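Side-chain contacts in Esterase/lipase-like protein (Caldicellulosiruptor lactoaceticus 6A, PDB 6A6O), which hydrolyses both acetyl esters and xylosides, acting as a bifunctional acetyl esterase and 1,4-beta-xylosidase: residues A[37-40]-A[41-44]; A[148-151]-A[152-155]; A[194-197]-A[198-202]; A[273-276]-A[277-280]. All blocks are in the same frame, centred on the assembly; numbering follows the deposited sequence.

Overall arrangement
Four local contacts sit far apart around this alpha/beta-hydrolase-like fold, none touching another and none fully buried. Contacts 1, 3 and 4 are partly buried, whereas contact 2 lies on the surface. Contact 1 is on the lead-in to strand 42-46 of the central sheet, and contact 2 is a turn in the loop between helix 134-142 and strand 167-170. Contact 3 spans the short helix 195-200 and contact 4 the C-terminal end of helix 268-278, on opposite sides of the chain's centre. Their chemistry follows their place: a histidine-carbonyl bond beside aromatic packing in contact 1, amide-carboxylate pairing in contact 2, end-of-helix hydrogen bonds in contact 3, and CH-pi packing with a solvent-side ion pair in contact 4.

Contact 1: residues A[37-40]-A[41-44]; sequences NPFV and PHLV
Turned between its own backbone N and carbonyl carbon (chi1 63°), the imidazole of H42 swings back toward V40, while F39 holds CG trans to its backbone N and sends its ring forward past P41. The two torsions bring a histidine and a phenylalanine together over the chain that leads into strand 42-46. ND1 of H42 donates to the carbonyl O of V40 at 2.8 Å, with a nearly straight N-H...O angle of 167°. The oxygen lies in the plane of the imidazole, at its edge, and the donor comes in nearly along the C=O axis. Next to this bond, F39 CE1 approaches H42 CE1 at 3.9 Å; the rings are inclined at 51° and make an oblique pair. Across the ring from CE1, the CE2 atom of F39 reaches P41: it lies 3.6 Å from P41 CA and 4.1 Å from P41 CB. V40 adds its CG1 methyl, 4.0 Å from P41 CD. Just upstream, N37 OD1 accepts from F39 N at 3.2 Å, closing an Asx turn at the start of the segment. Beyond the contact, H42 also touches N91 of strand 86-91 and M20, and P41 lies on D105 of helix 101-115. A leucine in place of this histidine would probably leave the V40 carbonyl without its side-chain donor and F39 CE1 without the imidazole beside it. Since ND1 is the donor, it must carry a proton, and the bond fixes the rotation of the imidazole as the chain enters the central sheet.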
loop_
_atom_site.group_PDB
_atom_site.type_symbol
_atom_site.label_atom_id
_atom_site.label_comp_id
_atom_site.label_asym_id
_atom_site.label_seq_id
_atom_site.Cartn_x
_atom_site.Cartn_y
_atom_site.Cartn_z
ATOM N N ASN A 37 -12.901 -20.412 -4.502
ATOM C CA ASN A 37 -11.945 -19.941 -3.507
ATOM C C ASN A 37 -12.687 -19.179 -2.416
ATOM O O ASN A 37 -13.386 -18.202 -2.725
ATOM C CB ASN A 37 -10.907 -19.048 -4.177
ATOM C CG ASN A 37 -9.718 -18.728 -3.284
ATOM O OD1 ASN A 37 -9.831 -18.662 -2.058
ATOM N ND2 ASN A 37 -8.564 -18.504 -3.909
ATOM N N PRO A 38 -12.586 -19.585 -1.147
ATOM C CA PRO A 38 -13.423 -18.960 -0.109
ATOM C C PRO A 38 -12.985 -17.557 0.281
ATOM O O PRO A 38 -13.758 -16.847 0.936
ATOM C CB PRO A 38 -13.290 -19.924 1.076
ATOM C CG PRO A 38 -11.951 -20.557 0.884
ATOM C CD PRO A 38 -11.776 -20.692 -0.607
ATOM N N PHE A 39 -11.783 -17.130 -0.090
ATOM C CA PHE A 39 -11.292 -15.846 0.392
ATOM C C PHE A 39 -12.045 -14.687 -0.253
ATOM O O PHE A 39 -12.197 -14.629 -1.479
ATOM C CB PHE A 39 -9.797 -15.705 0.120
ATOM C CG PHE A 39 -9.249 -14.381 0.548
ATOM C CD1 PHE A 39 -9.037 -14.116 1.889
ATOM C CD2 PHE A 39 -8.987 -13.389 -0.383
ATOM C CE1 PHE A 39 -8.549 -12.890 2.302
ATOM C CE2 PHE A 39 -8.497 -12.163 0.021
ATOM C CZ PHE A 39 -8.280 -11.916 1.367
ATOM N N VAL A 40 -12.500 -13.754 0.572
ATOM C CA VAL A 40 -13.161 -12.530 0.127
ATOM C C VAL A 40 -12.247 -11.355 0.466
ATOM O O VAL A 40 -11.972 -11.125 1.651
ATOM C CB VAL A 40 -14.534 -12.362 0.792
ATOM C CG1 VAL A 40 -15.149 -11.032 0.400
ATOM C CG2 VAL A 40 -15.445 -13.522 0.405
ATOM N N PRO A 41 -11.756 -10.592 -0.518
ATOM C CA PRO A 41 -10.880 -9.456 -0.191
ATOM C C PRO A 41 -11.629 -8.423 0.633
ATOM O O PRO A 41 -12.820 -8.169 0.424
ATOM C CB PRO A 41 -10.471 -8.906 -1.565
ATOM C CG PRO A 41 -11.571 -9.349 -2.488
ATOM C CD PRO A 41 -11.979 -10.710 -1.970
ATOM N N HIS A 42 -10.923 -7.834 1.592
ATOM C CA HIS A 42 -11.582 -6.987 2.573
ATOM C C HIS A 42 -10.550 -6.101 3.253
ATOM O O HIS A 42 -9.342 -6.331 3.159
ATOM C CB HIS A 42 -12.313 -7.836 3.619
ATOM C CG HIS A 42 -11.405 -8.706 4.433
ATOM N ND1 HIS A 42 -10.954 -9.931 3.991
ATOM C CD2 HIS A 42 -10.870 -8.532 5.665
ATOM C CE1 HIS A 42 -10.174 -10.470 4.912
ATOM N NE2 HIS A 42 -10.112 -9.642 5.940
ATOM N N LEU A 43 -11.058 -5.096 3.963
ATOM C CA LEU A 43 -10.274 -4.253 4.861
ATOM C C LEU A 43 -10.534 -4.656 6.309
ATOM O O LEU A 43 -11.638 -5.071 6.658
ATOM C CB LEU A 43 -10.645 -2.783 4.682
ATOM C CG LEU A 43 -10.232 -2.139 3.364
ATOM C CD1 LEU A 43 -11.168 -0.992 3.024
ATOM C CD2 LEU A 43 -8.777 -1.661 3.466
ATOM N N VAL A 44 -9.517 -4.540 7.151
ATOM C CA VAL A 44 -9.696 -4.655 8.598
ATOM C C VAL A 44 -9.460 -3.277 9.201
ATOM O O VAL A 44 -8.337 -2.756 9.116
ATOM C CB VAL A 44 -8.760 -5.694 9.234
ATOM C CG1 VAL A 44 -9.003 -5.732 10.734
ATOM C CG2 VAL A 44 -8.984 -7.076 8.625
#

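Contact 2: residues A[148-151]-A[152-155]; sequences SGDK and KNDD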
loop_
_atom_site.group_PDB
_atom_site.type_symbol
_atom_site.label_atom_id
_atom_site.label_comp_id
_atom_site.label_asym_id
_atom_site.label_seq_id
_atom_site.Cartn_x
_atom_site.Cartn_y
_atom_site.Cartn_z
ATOM N N SER A 148 -9.269 9.222 -11.277
ATOM C CA SER A 148 -10.109 10.094 -10.464
ATOM C C SER A 148 -11.561 9.620 -10.361
ATOM O O SER A 148 -12.401 10.354 -9.831
ATOM C CB SER A 148 -10.057 11.524 -11.002
ATOM O OG SER A 148 -10.404 11.568 -12.374
ATOM N N GLY A 149 -11.873 8.427 -10.842
ATOM C CA GLY A 149 -13.183 7.832 -10.696
ATOM C C GLY A 149 -13.995 7.893 -11.984
ATOM O O GLY A 149 -13.738 8.695 -12.887
ATOM N N ASP A 150 -14.997 7.016 -12.052
ATOM C CA ASP A 150 -15.938 6.924 -13.175
ATOM C C ASP A 150 -17.215 7.636 -12.742
ATOM O O ASP A 150 -18.071 7.046 -12.079
ATOM C CB ASP A 150 -16.206 5.466 -13.535
ATOM C CG ASP A 150 -17.242 5.301 -14.652
ATOM O OD1 ASP A 150 -17.600 6.294 -15.318
ATOM O OD2 ASP A 150 -17.710 4.163 -14.848
ATOM N N LYS A 151 -17.341 8.905 -13.124
ATOM C CA LYS A 151 -18.342 9.759 -12.501
ATOM C C LYS A 151 -19.767 9.348 -12.843
ATOM O O LYS A 151 -20.686 9.677 -12.087
ATOM C CB LYS A 151 -18.087 11.215 -12.887
ATOM C CG LYS A 151 -16.904 11.838 -12.141
ATOM C CD LYS A 151 -17.055 11.643 -10.626
ATOM C CE LYS A 151 -15.957 12.344 -9.844
ATOM N NZ LYS A 151 -14.639 11.690 -10.041
ATOM N N LYS A 152 -19.970 8.614 -13.938
ATOM C CA LYS A 152 -21.292 8.144 -14.330
ATOM C C LYS A 152 -21.551 6.692 -13.942
ATOM O O LYS A 152 -22.526 6.104 -14.417
ATOM C CB LYS A 152 -21.489 8.316 -15.839
ATOM C CG LYS A 152 -21.550 9.762 -16.291
ATOM C CD LYS A 152 -22.250 9.900 -17.634
ATOM C CE LYS A 152 -22.458 11.361 -17.999
ATOM N NZ LYS A 152 -21.234 11.958 -18.602
ATOM N N ASN A 153 -20.719 6.101 -13.088
ATOM C CA ASN A 153 -20.919 4.708 -12.707
ATOM C C ASN A 153 -22.175 4.538 -11.852
ATOM O O ASN A 153 -22.550 5.419 -11.070
ATOM C CB ASN A 153 -19.709 4.183 -11.934
ATOM C CG ASN A 153 -19.534 2.690 -12.071
ATOM O OD1 ASN A 153 -20.135 1.909 -11.332
ATOM N ND2 ASN A 153 -18.694 2.279 -13.015
ATOM N N ASP A 154 -22.814 3.373 -11.998
ATOM C CA ASP A 154 -23.979 3.041 -11.183
ATOM C C ASP A 154 -23.597 2.786 -9.730
ATOM O O ASP A 154 -24.429 2.966 -8.834
ATOM C CB ASP A 154 -24.694 1.813 -11.756
ATOM C CG ASP A 154 -25.491 2.134 -13.008
ATOM O OD1 ASP A 154 -25.910 3.304 -13.167
ATOM O OD2 ASP A 154 -25.698 1.219 -13.832
ATOM N N ASP A 155 -22.353 2.350 -9.486
ATOM C CA ASP A 155 -21.828 2.177 -8.136
ATOM C C ASP A 155 -21.243 3.507 -7.683
ATOM O O ASP A 155 -20.248 3.962 -8.272
ATOM C CB ASP A 155 -20.754 1.094 -8.121
ATOM C CG ASP A 155 -20.326 0.688 -6.717
ATOM O OD1 ASP A 155 -20.540 1.458 -5.759
ATOM O OD2 ASP A 155 -19.771 -0.422 -6.578
#
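D150 and N153 are the end residues of a type I beta turn, and their backbones and side chains both join across it. In the backbone, N153 N donates to D150 O at 3.0 Å, the standard closing bond of such a turn, with K151 and K152 at its two corners. A side-chain bond runs beside it: N153 ND2 donates to D150 OD2 at 2.8 Å, nearly straight at 168°. The carboxylate and amide planes stand 83° apart, so the two groups meet at about a right angle. OD2 is approached on its anti side, from somewhat out of the carboxylate plane, while the oxygen lies close to the plane of the N153 amide. D150 reaches this position with CG trans to its backbone N (chi1 177°), and N153 CB comes within 3.5 Å of the same OD2. An alanine in place of N153 would probably leave the D150 carboxylate without this amide donor and set it free to turn.

The charged ends tie this surface loop, between helix 134-142 and strand 167-170, to its surroundings: K151 NZ donates to the carbonyl O of R159 further along the loop, and D155 OD2 forms a salt bridge with R108 of helix 101-115. The remaining amide atom serves the chain that follows: N153 OD1 accepts from D155 N at 2.9 Å, in the carbonyl plane and on a lone pair, completing an Asx turn.

Contact 3: residues A[194-197]-A[198-202]; sequences DPVL and VWTLS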
loop_
_atom_site.group_PDB
_atom_site.type_symbol
_atom_site.label_atom_id
_atom_site.label_comp_id
_atom_site.label_asym_id
_atom_site.label_seq_id
_atom_site.Cartn_x
_atom_site.Cartn_y
_atom_site.Cartn_z
ATOM N N ASP A 194 3.825 -11.530 -20.101
ATOM C CA ASP A 194 3.834 -10.549 -21.180
ATOM C C ASP A 194 4.845 -9.441 -20.871
ATOM O O ASP A 194 4.733 -8.785 -19.824
ATOM C CB ASP A 194 2.414 -9.997 -21.341
ATOM C CG ASP A 194 2.296 -8.880 -22.371
ATOM O OD1 ASP A 194 3.301 -8.450 -22.979
ATOM O OD2 ASP A 194 1.143 -8.435 -22.586
ATOM N N PRO A 195 5.840 -9.214 -21.732
ATOM C CA PRO A 195 6.805 -8.126 -21.500
ATOM C C PRO A 195 6.168 -6.770 -21.293
ATOM O O PRO A 195 6.758 -5.919 -20.612
ATOM C CB PRO A 195 7.652 -8.136 -22.779
ATOM C CG PRO A 195 7.543 -9.541 -23.288
ATOM C CD PRO A 195 6.177 -10.027 -22.913
ATOM N N VAL A 196 4.999 -6.526 -21.890
ATOM C CA VAL A 196 4.314 -5.257 -21.668
ATOM C C VAL A 196 3.923 -5.121 -20.207
ATOM O O VAL A 196 4.106 -4.060 -19.595
ATOM C CB VAL A 196 3.084 -5.145 -22.591
ATOM C CG1 VAL A 196 2.147 -4.066 -22.086
ATOM C CG2 VAL A 196 3.521 -4.855 -24.010
ATOM N N LEU A 197 3.379 -6.194 -19.623
ATOM C CA LEU A 197 3.002 -6.148 -18.214
ATOM C C LEU A 197 4.227 -6.068 -17.317
ATOM O O LEU A 197 4.200 -5.390 -16.285
ATOM C CB LEU A 197 2.156 -7.368 -17.851
ATOM C CG LEU A 197 0.714 -7.346 -18.389
ATOM C CD1 LEU A 197 -0.041 -8.619 -17.987
ATOM C CD2 LEU A 197 -0.060 -6.106 -17.944
ATOM N N VAL A 198 5.312 -6.743 -17.691
ATOM C CA VAL A 198 6.543 -6.603 -16.917
ATOM C C VAL A 198 6.957 -5.138 -16.854
ATOM O O VAL A 198 7.384 -4.637 -15.808
ATOM C CB VAL A 198 7.659 -7.485 -17.502
ATOM C CG1 VAL A 198 8.999 -7.120 -16.864
ATOM C CG2 VAL A 198 7.343 -8.960 -17.264
ATOM N N TRP A 199 6.822 -4.426 -17.973
ATOM C CA TRP A 199 7.190 -3.015 -18.007
ATOM C C TRP A 199 6.200 -2.157 -17.218
ATOM O O TRP A 199 6.605 -1.344 -16.381
ATOM C CB TRP A 199 7.292 -2.543 -19.461
ATOM C CG TRP A 199 7.972 -1.221 -19.607
ATOM C CD1 TRP A 199 9.282 -1.003 -19.934
ATOM C CD2 TRP A 199 7.378 0.070 -19.437
ATOM N NE1 TRP A 199 9.540 0.347 -19.979
ATOM C CE2 TRP A 199 8.390 1.030 -19.682
ATOM C CE3 TRP A 199 6.090 0.511 -19.110
ATOM C CZ2 TRP A 199 8.159 2.403 -19.597
ATOM C CZ3 TRP A 199 5.857 1.886 -19.027
ATOM C CH2 TRP A 199 6.895 2.811 -19.267
ATOM N N THR A 200 4.891 -2.322 -17.463
ATOM C CA THR A 200 3.936 -1.433 -16.812
ATOM C C THR A 200 3.761 -1.755 -15.335
ATOM O O THR A 200 3.322 -0.888 -14.573
ATOM C CB THR A 200 2.577 -1.463 -17.525
ATOM O OG1 THR A 200 1.995 -2.764 -17.383
ATOM C CG2 THR A 200 2.749 -1.123 -19.016
ATOM N N LEU A 201 4.127 -2.961 -14.899
ATOM C CA LEU A 201 4.071 -3.304 -13.484
ATOM C C LEU A 201 5.426 -3.169 -12.795
ATOM O O LEU A 201 5.546 -3.496 -11.607
ATOM C CB LEU A 201 3.535 -4.721 -13.307
ATOM C CG LEU A 201 2.144 -4.921 -13.900
ATOM C CD1 LEU A 201 1.720 -6.381 -13.710
ATOM C CD2 LEU A 201 1.130 -3.963 -13.262
ATOM N N SER A 202 6.451 -2.707 -13.510
ATOM C CA SER A 202 7.671 -2.219 -12.870
ATOM C C SER A 202 7.386 -0.760 -12.530
ATOM O O SER A 202 7.411 0.112 -13.406
ATOM C CB SER A 202 8.875 -2.396 -13.790
ATOM O OG SER A 202 9.121 -3.780 -14.013
#
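T200 and V196 meet one helical turn apart, with the threonine hydroxyl set between its backbone N and carbonyl carbon (chi1 66°). That torsion leans OG1 toward V196 O at 3.3 Å, a weak and unsettled approach, and leaves CG2 of T200 also 3.3 Å from that oxygen. The firm bond to V196 O comes from the T200 backbone N, at 2.9 Å.

L197 and L201 share a rotamer class, each with CG trans to its carbonyl carbon. The branch point of L201 sits off the oxygen end of the L197 carbonyl, CG to O 3.2 Å, and its CD1 reaches L197 CB at 4.3 Å. Both leucines also touch H99, and L201 packs on L189 of helix 182-189.

The two ends of the helix are closed by side chains. D194, at the N-cap, extends its carboxylate (chi1 176°) so that OD1 accepts from V196 N at 2.8 Å, from above the carboxylate plane. After the last turn, S202 OG donates to V198 O at 2.6 Å and accepts from L176 N. This short helix is thus held by polar groups at both ends, which supply partners where the regular backbone pattern begins and runs out.

Contact 4: residues A[273-276]-A[277-280]; sequences EKWF and ESIG
I279 meets W275 at the C-terminal end of helix 268-278, where G280 turns to positive phi (81°) and closes the helix with a Schellman motif. From its CB, 3.8 Å from W275 O, the isoleucine divides into two branches. CG1 sits between the backbone N and carbonyl carbon (chi1 66°) and passes 3.4 Å from F276 O. The CG2 methyl lies over one face of the indole toward its rim, 3.7 Å from W275 NE1. From CG1 the chain continues outstretched to CD1, which stands above the six-membered ring, 3.9 Å from its centroid and only 15° off the normal, a CH-pi contact. Both methyls therefore rest on the indole, one near the pyrrole nitrogen and the other over the benzene ring.

The W275 carbonyl takes two donors. I279 N supplies the helical bond, and S278 OG donates in the carbonyl plane, on a lone pair, at 2.7 Å. Outside the two segments, W275 also meets F215 of strand 214-219 and V168 of strand 167-170, while F276 also touches V168 and meets the ring of F281, so this end of the helix packs against the sheet.

On the solvent side, K274 and E277 run side by side, pointing the same way, in a long salt bridge. One water links them as well, accepting weakly from K274 NZ and donating to E277 OE2 at 2.7 Å.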
loop_
_atom_site.group_PDB
_atom_site.type_symbol
_atom_site.label_atom_id
_atom_site.label_comp_id
_atom_site.label_asym_id
_atom_site.label_seq_id
_atom_site.Cartn_x
_atom_site.Cartn_y
_atom_site.Cartn_z
ATOM N N GLU A 273 7.139 9.318 10.896
ATOM C CA GLU A 273 6.264 10.203 11.658
ATOM C C GLU A 273 6.563 11.670 11.364
ATOM O O GLU A 273 5.647 12.467 11.129
ATOM C CB GLU A 273 6.411 9.918 13.150
ATOM C CG GLU A 273 5.579 10.837 14.036
ATOM C CD GLU A 273 5.965 10.742 15.502
ATOM O OE1 GLU A 273 6.641 9.765 15.888
ATOM O OE2 GLU A 273 5.588 11.647 16.269
ATOM N N LYS A 274 7.848 12.046 11.372
ATOM C CA LYS A 274 8.208 13.431 11.084
ATOM C C LYS A 274 7.925 13.801 9.632
ATOM O O LYS A 274 7.562 14.947 9.349
ATOM C CB LYS A 274 9.680 13.677 11.425
ATOM C CG LYS A 274 9.972 13.620 12.927
ATOM C CD LYS A 274 8.973 14.481 13.709
ATOM C CE LYS A 274 9.262 14.502 15.215
ATOM N NZ LYS A 274 8.152 15.167 15.977
ATOM N N TRP A 275 8.061 12.852 8.699
ATOM C CA TRP A 275 7.720 13.145 7.308
ATOM C C TRP A 275 6.220 13.378 7.145
ATOM O O TRP A 275 5.803 14.309 6.439
ATOM C CB TRP A 275 8.204 11.999 6.409
ATOM C CG TRP A 275 7.802 12.093 4.956
ATOM C CD1 TRP A 275 8.387 12.860 3.987
ATOM C CD2 TRP A 275 6.739 11.382 4.312
ATOM N NE1 TRP A 275 7.756 12.674 2.783
ATOM C CE2 TRP A 275 6.740 11.769 2.955
ATOM C CE3 TRP A 275 5.785 10.453 4.751
ATOM C CZ2 TRP A 275 5.836 11.252 2.023
ATOM C CZ3 TRP A 275 4.869 9.947 3.814
ATOM C CH2 TRP A 275 4.901 10.351 2.476
ATOM N N PHE A 276 5.398 12.532 7.770
ATOM C CA PHE A 276 3.955 12.777 7.823
ATOM C C PHE A 276 3.660 14.189 8.306
ATOM O O PHE A 276 2.801 14.884 7.753
ATOM C CB PHE A 276 3.292 11.786 8.779
ATOM C CG PHE A 276 3.066 10.406 8.210
ATOM C CD1 PHE A 276 2.674 10.211 6.891
ATOM C CD2 PHE A 276 3.188 9.298 9.036
ATOM C CE1 PHE A 276 2.432 8.915 6.399
ATOM C CE2 PHE A 276 2.951 8.020 8.555
ATOM C CZ PHE A 276 2.569 7.828 7.236
ATOM N N GLU A 277 4.356 14.622 9.356
ATOM C CA GLU A 277 4.188 15.992 9.823
ATOM C C GLU A 277 4.658 16.988 8.767
ATOM O O GLU A 277 3.987 17.991 8.509
ATOM C CB GLU A 277 4.934 16.178 11.139
ATOM C CG GLU A 277 4.885 17.575 11.719
ATOM C CD GLU A 277 5.859 17.722 12.873
ATOM O OE1 GLU A 277 5.526 17.288 13.996
ATOM O OE2 GLU A 277 6.975 18.227 12.640
ATOM N N SER A 278 5.793 16.708 8.121
ATOM C CA SER A 278 6.351 17.652 7.157
ATOM C C SER A 278 5.418 17.881 5.976
ATOM O O SER A 278 5.380 18.986 5.431
ATOM C CB SER A 278 7.705 17.154 6.648
ATOM O OG SER A 278 7.513 16.270 5.554
ATOM N N ILE A 279 4.666 16.857 5.552
ATOM C CA ILE A 279 3.789 17.010 4.392
ATOM C C ILE A 279 2.385 17.442 4.789
ATOM O O ILE A 279 1.510 17.534 3.919
ATOM C CB ILE A 279 3.704 15.717 3.544
ATOM C CG1 ILE A 279 3.015 14.589 4.326
ATOM C CG2 ILE A 279 5.100 15.286 3.058
ATOM C CD1 ILE A 279 2.779 13.305 3.509
ATOM N N GLY A 280 2.145 17.706 6.070
ATOM C CA GLY A 280 0.835 18.114 6.529
ATOM C C GLY A 280 -0.140 16.982 6.740
ATOM O O GLY A 280 -1.342 17.235 6.894
HETATM O O HOH W 1 8.935 18.110 14.564
#